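Local coordinates for cytoplasmic protein (Cryptococcus neoformans var. grubii serotype A, PDB 7LPO) that probably hydrolyses steryl beta-glucosides, releasing glucose from the sterol, as a sterylglucosidase of glycoside hydrolase family 5, at residues G741-E744 and T749-W752; V503-T508 and N564-A569. All blocks are in the same frame, centred on the assembly; numbering follows the deposited sequence.

Contact 1 (G741-E744 and T749-W752); sequences GRVE and TLRW
In the C-terminal domain of this family 5 glycosidase, strands 742-746 and 749-753 form a beta hairpin, and Val-743, Glu-744, Arg-751 and Trp-752 meet across it. Glu-744 and Arg-751 are an antiparallel hydrogen-bonded pair: Glu-744 N donates to Arg-751 O (3.0 Å), and Arg-751 N returns a straighter bond to Glu-744 O (2.8 Å, 163° at the hydrogen). Next along, Val-743 and Trp-752 make a non-hydrogen-bonded pair whose CA atoms draw in to 4.5 Å, and the CA-H of Val-743 points at Arg-751 O.

On the face carrying Val-743 and Trp-752, the valine sits between two side chains. Its CG1 reaches the indole CD1 at 3.6 Å, while its CB meets Leu-750 CD1, also at 3.6 Å. Trp-752 has CG anti to its backbone N (chi1 -175°), which lays the pyrrole edge along the neighbouring strand; there Arg-742 O lies in the ring plane, 3.3 Å from CD1. The indole NE1 bonds to His-740 O, fixing the ring's rotation. Ile-736 and Ile-766 of the adjoining four-stranded sheet pack against Val-743 and Leu-750.

On the other face, Glu-744 OE2 stays 4.3 Å from Arg-751 NH1, beyond a salt bridge. The extended arginine instead forms a salt bridge to Asp-646 through NH2 and a hydrogen bond to Gln-746 through NH1, and Thr-749 CG2 lies over one face of its guanidinium.

One apolar face turned toward a second sheet and one charged face turned outward are characteristic of a hairpin in a beta-sandwich, consistent with the C-terminal domain here.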
ATOM      1  N   GLY A 741      26.773  -7.735 -28.820  1.00 23.96           N
ATOM      2  CA  GLY A 741      25.662  -8.584 -29.213  1.00 26.12           C
ATOM      3  C   GLY A 741      24.794  -8.027 -30.333  1.00 27.70           C
ATOM      4  O   GLY A 741      25.186  -7.140 -31.101  1.00 27.44           O
ATOM      5  N   ARG A 742      23.588  -8.593 -30.424  1.00 32.58           N
ATOM      6  CA  ARG A 742      22.632  -8.276 -31.477  1.00 33.71           C
ATOM      7  C   ARG A 742      21.245  -8.110 -30.866  1.00 33.13           C
ATOM      8  O   ARG A 742      20.961  -8.610 -29.774  1.00 33.36           O
ATOM      9  CB  ARG A 742      22.601  -9.367 -32.558  1.00 34.54           C
ATOM     10  CG  ARG A 742      22.053 -10.690 -32.072  1.00 37.48           C
ATOM     11  CD  ARG A 742      22.134 -11.788 -33.142  1.00 42.09           C
ATOM     12  NE  ARG A 742      21.711 -13.092 -32.618  1.00 44.74           N
ATOM     13  CZ  ARG A 742      20.450 -13.513 -32.588  1.00 45.24           C
ATOM     14  NH1 ARG A 742      19.481 -12.743 -33.062  1.00 45.95           N
ATOM     15  NH2 ARG A 742      20.158 -14.706 -32.088  1.00 44.79           N
ATOM     16  N   VAL A 743      20.369  -7.411 -31.595  1.00 28.69           N
ATOM     17  CA  VAL A 743      19.029  -7.095 -31.112  1.00 27.45           C
ATOM     18  C   VAL A 743      18.009  -7.280 -32.230  1.00 28.52           C
ATOM     19  O   VAL A 743      18.332  -7.230 -33.418  1.00 30.34           O
ATOM     20  CB  VAL A 743      18.930  -5.647 -30.574  1.00 23.96           C
ATOM     21  CG1 VAL A 743      20.106  -5.316 -29.658  1.00 24.73           C
ATOM     22  CG2 VAL A 743      18.889  -4.656 -31.735  1.00 21.68           C
ATOM     23  N   GLU A 744      16.755  -7.474 -31.826  1.00 31.19           N
ATOM     24  CA  GLU A 744      15.625  -7.452 -32.742  1.00 31.66           C
ATOM     25  C   GLU A 744      14.391  -7.035 -31.954  1.00 28.35           C
ATOM     26  O   GLU A 744      14.240  -7.389 -30.783  1.00 29.21           O
ATOM     27  CB  GLU A 744      15.420  -8.809 -33.427  1.00 37.93           C
ATOM     28  CG  GLU A 744      14.640  -9.815 -32.632  1.00 45.51           C
ATOM     29  CD  GLU A 744      14.230 -11.026 -33.461  1.00 52.22           C
ATOM     30  OE1 GLU A 744      15.005 -11.429 -34.357  1.00 54.46           O
ATOM     31  OE2 GLU A 744      13.130 -11.572 -33.212  1.00 54.10           O
ATOM     32  N   THR A 749       8.465  -5.209 -27.777  1.00 20.93           N
ATOM     33  CA  THR A 749       9.500  -6.023 -27.157  1.00 22.78           C
ATOM     34  C   THR A 749      10.809  -5.865 -27.914  1.00 22.68           C
ATOM     35  O   THR A 749      10.833  -5.954 -29.148  1.00 21.97           O
ATOM     36  CB  THR A 749       9.099  -7.503 -27.136  1.00 27.12           C
ATOM     37  OG1 THR A 749       7.795  -7.646 -26.556  1.00 28.24           O
ATOM     38  CG2 THR A 749      10.101  -8.336 -26.328  1.00 27.45           C
ATOM     39  N   LEU A 750      11.887  -5.635 -27.170  1.00 23.24           N
ATOM     40  CA  LEU A 750      13.247  -5.674 -27.686  1.00 25.51           C
ATOM     41  C   LEU A 750      13.949  -6.895 -27.108  1.00 27.33           C
ATOM     42  O   LEU A 750      13.899  -7.127 -25.895  1.00 28.75           O
ATOM     43  CB  LEU A 750      14.001  -4.400 -27.312  1.00 27.62           C
ATOM     44  CG  LEU A 750      15.513  -4.428 -27.519  1.00 31.29           C
ATOM     45  CD1 LEU A 750      15.839  -4.712 -28.961  1.00 35.08           C
ATOM     46  CD2 LEU A 750      16.096  -3.107 -27.087  1.00 31.78           C
ATOM     47  N   ARG A 751      14.590  -7.677 -27.973  1.00 27.87           N
ATOM     48  CA  ARG A 751      15.301  -8.884 -27.571  1.00 25.96           C
ATOM     49  C   ARG A 751      16.778  -8.682 -27.851  1.00 22.80           C
ATOM     50  O   ARG A 751      17.145  -8.243 -28.942  1.00 23.46           O
ATOM     51  CB  ARG A 751      14.774 -10.112 -28.315  1.00 29.44           C
ATOM     52  CG  ARG A 751      13.329 -10.427 -27.979  1.00 31.79           C
ATOM     53  CD  ARG A 751      12.905 -11.801 -28.479  1.00 36.71           C
ATOM     54  NE  ARG A 751      11.568 -12.143 -27.989  1.00 42.07           N
ATOM     55  CZ  ARG A 751      10.440 -11.861 -28.638  1.00 46.93           C
ATOM     56  NH1 ARG A 751      10.480 -11.242 -29.812  1.00 51.55           N
ATOM     57  NH2 ARG A 751       9.267 -12.200 -28.117  1.00 45.00           N
ATOM     58  N   TRP A 752      17.619  -9.006 -26.872  1.00 20.00           N
ATOM     59  CA  TRP A 752      19.030  -8.633 -26.881  1.00 22.17           C
ATOM     60  C   TRP A 752      19.876  -9.847 -26.518  1.00 23.21           C
ATOM     61  O   TRP A 752      19.933 -10.250 -25.349  1.00 24.87           O
ATOM     62  CB  TRP A 752      19.261  -7.473 -25.918  1.00 23.72           C
ATOM     63  CG  TRP A 752      20.643  -6.913 -25.927  1.00 24.15           C
ATOM     64  CD1 TRP A 752      21.588  -7.060 -26.903  1.00 24.31           C
ATOM     65  CD2 TRP A 752      21.243  -6.104 -24.910  1.00 23.52           C
ATOM     66  NE1 TRP A 752      22.736  -6.394 -26.553  1.00 23.85           N
ATOM     67  CE2 TRP A 752      22.550  -5.803 -25.331  1.00 23.62           C
ATOM     68  CE3 TRP A 752      20.801  -5.609 -23.683  1.00 22.60           C
ATOM     69  CZ2 TRP A 752      23.411  -5.025 -24.573  1.00 22.93           C
ATOM     70  CZ3 TRP A 752      21.658  -4.842 -22.934  1.00 22.70           C
ATOM     71  CH2 TRP A 752      22.946  -4.552 -23.380  1.00 22.33           C
TER

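Contact 2 (V503-T508 and N564-A569); sequences VLKQDT and NCLNYA
A lysine-to-backbone tether joins helix 490-512 to the turn that leads into strand 567-570, in the buried surroundings of the catalytic-domain barrel expected for this family. Lys-505 carries the contact from the helix; Asn-564 and Leu-566 receive it.

The lysine NZ donates to the main-chain O of Asn-564 at 2.9 Å. It approaches from the flank of the carbonyl, with a C=O...N angle of 122° and a tilt of 31° from the carbonyl plane. Beyond CB the chain is extended as far as CE, and a bend at the last torsion (chi4 -149°) sets NZ on the oxygen. CE, placed by the torsions before it, lies 3.1 Å from Asn-564 O. Closer to the helix, Lys-505 CG lies 4.0 Å from Leu-566 CD2, the two side chains running past one another in opposite directions.

The amide of Asn-564 adds a second link: its ND2 bonds to Ala-559 O and to Gln-498 O, the latter on the same helix as Lys-505. Leu-566 also packs on Leu-501 of that helix and on Val-519 of strand 518-522.

Lys-505 thus uses its methylenes against leucine and its ammonium on a peptide oxygen; the positive charge probably polarises that carbonyl and strengthens the bond.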
ATOM      1  N   VAL A 503      17.863   4.009   0.087  1.00 24.79           N
ATOM      2  CA  VAL A 503      17.923   3.682   1.510  1.00 24.05           C
ATOM      3  C   VAL A 503      17.037   2.481   1.817  1.00 23.40           C
ATOM      4  O   VAL A 503      17.411   1.593   2.593  1.00 23.90           O
ATOM      5  CB  VAL A 503      17.523   4.910   2.352  1.00 24.49           C
ATOM      6  CG1 VAL A 503      17.255   4.517   3.801  1.00 26.93           C
ATOM      7  CG2 VAL A 503      18.604   5.989   2.270  1.00 21.58           C
ATOM      8  N   LEU A 504      15.851   2.430   1.214  1.00 20.11           N
ATOM      9  CA  LEU A 504      14.959   1.305   1.460  1.00 23.14           C
ATOM     10  C   LEU A 504      15.527   0.021   0.881  1.00 23.73           C
ATOM     11  O   LEU A 504      15.405  -1.048   1.489  1.00 24.92           O
ATOM     12  CB  LEU A 504      13.580   1.579   0.869  1.00 25.16           C
ATOM     13  CG  LEU A 504      12.743   2.694   1.484  1.00 26.74           C
ATOM     14  CD1 LEU A 504      11.391   2.712   0.768  1.00 28.55           C
ATOM     15  CD2 LEU A 504      12.566   2.506   2.961  1.00 27.55           C
ATOM     16  N   LYS A 505      16.122   0.099  -0.313  1.00 25.41           N
ATOM     17  CA  LYS A 505      16.805  -1.063  -0.868  1.00 27.17           C
ATOM     18  C   LYS A 505      17.870  -1.566   0.097  1.00 26.76           C
ATOM     19  O   LYS A 505      18.018  -2.777   0.301  1.00 28.82           O
ATOM     20  CB  LYS A 505      17.421  -0.706  -2.224  1.00 29.20           C
ATOM     21  CG  LYS A 505      17.477  -1.855  -3.221  1.00 33.89           C
ATOM     22  CD  LYS A 505      18.019  -1.377  -4.578  1.00 37.05           C
ATOM     23  CE  LYS A 505      18.401  -2.541  -5.484  1.00 38.85           C
ATOM     24  NZ  LYS A 505      19.536  -2.200  -6.407  1.00 39.90           N
ATOM     25  N   GLN A 506      18.596  -0.643   0.731  1.00 22.89           N
ATOM     26  CA  GLN A 506      19.688  -1.027   1.616  1.00 23.53           C
ATOM     27  C   GLN A 506      19.179  -1.671   2.902  1.00 22.40           C
ATOM     28  O   GLN A 506      19.838  -2.566   3.439  1.00 25.07           O
ATOM     29  CB  GLN A 506      20.549   0.197   1.924  1.00 27.48           C
ATOM     30  CG  GLN A 506      21.822  -0.096   2.702  1.00 32.23           C
ATOM     31  CD  GLN A 506      22.839  -0.889   1.901  1.00 35.44           C
ATOM     32  OE1 GLN A 506      22.896  -0.793   0.675  1.00 36.10           O
ATOM     33  NE2 GLN A 506      23.644  -1.689   2.596  1.00 36.96           N
ATOM     34  N   ASP A 507      18.016  -1.243   3.405  1.00 20.53           N
ATOM     35  CA  ASP A 507      17.421  -1.910   4.563  1.00 22.09           C
ATOM     36  C   ASP A 507      17.319  -3.414   4.341  1.00 18.74           C
ATOM     37  O   ASP A 507      17.470  -4.206   5.279  1.00 15.61           O
ATOM     38  CB  ASP A 507      16.017  -1.363   4.846  1.00 28.65           C
ATOM     39  CG  ASP A 507      16.024   0.031   5.437  1.00 31.91           C
ATOM     40  OD1 ASP A 507      17.111   0.552   5.770  1.00 31.95           O
ATOM     41  OD2 ASP A 507      14.923   0.600   5.565  1.00 32.89           O
ATOM     42  N   THR A 508      17.025  -3.825   3.107  1.00 19.48           N
ATOM     43  CA  THR A 508      16.802  -5.238   2.839  1.00 21.29           C
ATOM     44  C   THR A 508      18.070  -6.048   3.075  1.00 22.38           C
ATOM     45  O   THR A 508      18.064  -7.023   3.837  1.00 23.99           O
ATOM     46  CB  THR A 508      16.305  -5.426   1.409  1.00 20.92           C
ATOM     47  OG1 THR A 508      15.132  -4.630   1.202  1.00 20.66           O
ATOM     48  CG2 THR A 508      15.997  -6.904   1.164  1.00 22.60           C
ATOM     49  N   ASN A 564      18.973   1.897  -8.620  1.00 15.84           N
ATOM     50  CA  ASN A 564      18.079   1.101  -7.788  1.00 15.39           C
ATOM     51  C   ASN A 564      17.484  -0.062  -8.575  1.00 16.14           C
ATOM     52  O   ASN A 564      17.436  -1.187  -8.075  1.00 16.24           O
ATOM     53  CB  ASN A 564      16.977   1.991  -7.203  1.00 15.51           C
ATOM     54  CG  ASN A 564      17.528   3.058  -6.267  1.00 17.52           C
ATOM     55  OD1 ASN A 564      18.540   2.851  -5.607  1.00 18.28           O
ATOM     56  ND2 ASN A 564      16.856   4.198  -6.200  1.00 18.69           N
ATOM     57  N   CYS A 565      17.007   0.196  -9.794  1.00 19.95           N
ATOM     58  CA  CYS A 565      16.454  -0.840 -10.674  1.00 22.71           C
ATOM     59  C   CYS A 565      15.417  -1.700  -9.947  1.00 22.30           C
ATOM     60  O   CYS A 565      15.479  -2.932  -9.940  1.00 23.34           O
ATOM     61  CB  CYS A 565      17.577  -1.706 -11.256  1.00 23.13           C
ATOM     62  SG  CYS A 565      18.701  -0.828 -12.390  1.00 28.89           S
ATOM     63  N   LEU A 566      14.422  -1.037  -9.371  1.00 22.41           N
ATOM     64  CA  LEU A 566      13.525  -1.675  -8.422  1.00 21.77           C
ATOM     65  C   LEU A 566      12.283  -2.273  -9.078  1.00 19.11           C
ATOM     66  O   LEU A 566      11.831  -1.843 -10.145  1.00 18.29           O
ATOM     67  CB  LEU A 566      13.079  -0.667  -7.359  1.00 24.47           C
ATOM     68  CG  LEU A 566      14.017  -0.421  -6.180  1.00 26.43           C
ATOM     69  CD1 LEU A 566      13.620   0.869  -5.468  1.00 26.07           C
ATOM     70  CD2 LEU A 566      13.988  -1.599  -5.223  1.00 27.84           C
ATOM     71  N   ASN A 567      11.749  -3.295  -8.417  1.00 13.95           N
ATOM     72  CA  ASN A 567      10.397  -3.761  -8.658  1.00 13.94           C
ATOM     73  C   ASN A 567       9.416  -2.828  -7.952  1.00 15.53           C
ATOM     74  O   ASN A 567       9.728  -2.243  -6.905  1.00 13.97           O
ATOM     75  CB  ASN A 567      10.230  -5.192  -8.142  1.00 13.93           C
ATOM     76  CG  ASN A 567      11.329  -6.124  -8.618  1.00 13.92           C
ATOM     77  OD1 ASN A 567      11.412  -6.471  -9.798  1.00 13.91           O
ATOM     78  ND2 ASN A 567      12.180  -6.540  -7.696  1.00 13.92           N
ATOM     79  N   TYR A 568       8.222  -2.674  -8.524  1.00 13.95           N
ATOM     80  CA  TYR A 568       7.257  -1.844  -7.817  1.00 14.73           C
ATOM     81  C   TYR A 568       5.846  -2.022  -8.350  1.00 13.97           C
ATOM     82  O   TYR A 568       5.629  -2.532  -9.450  1.00 13.95           O
ATOM     83  CB  TYR A 568       7.641  -0.360  -7.878  1.00 14.64           C
ATOM     84  CG  TYR A 568       7.780   0.224  -9.275  1.00 13.99           C
ATOM     85  CD1 TYR A 568       6.664   0.572 -10.021  1.00 14.02           C
ATOM     86  CD2 TYR A 568       9.024   0.442  -9.835  1.00 13.99           C
ATOM     87  CE1 TYR A 568       6.784   1.114 -11.283  1.00 15.87           C
ATOM     88  CE2 TYR A 568       9.154   1.001 -11.104  1.00 15.32           C
ATOM     89  CZ  TYR A 568       8.031   1.328 -11.816  1.00 17.99           C
ATOM     90  OH  TYR A 568       8.157   1.871 -13.072  1.00 23.26           O
ATOM     91  N   ALA A 569       4.892  -1.595  -7.523  1.00 13.98           N
ATOM     92  CA  ALA A 569       3.471  -1.579  -7.846  1.00 13.99           C
ATOM     93  C   ALA A 569       2.970  -0.164  -7.593  1.00 14.41           C
ATOM     94  O   ALA A 569       2.964   0.303  -6.448  1.00 14.04           O
ATOM     95  CB  ALA A 569       2.692  -2.599  -7.010  1.00 13.98           C
TER

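Contact 2 comes first along the chain, joining a helix to the approach of a strand of the expected barrel, and contact 1 follows as a hairpin in the C-terminal domain. Their centres are 27 Å apart and their nearest atoms about 12 Å, so they do not touch. Strand pairing nevertheless connects them: strand 567-570 lies parallel to 35-43, which pairs with 669-673, then 707-710, then 749-753. Contact 1 is the more peripheral, 35 Å from the centre of the chain against 15 Å for contact 2. One relies on main-chain pairing with apolar packing, the other on one lysine bond to a carbonyl, with methylene packing beside it.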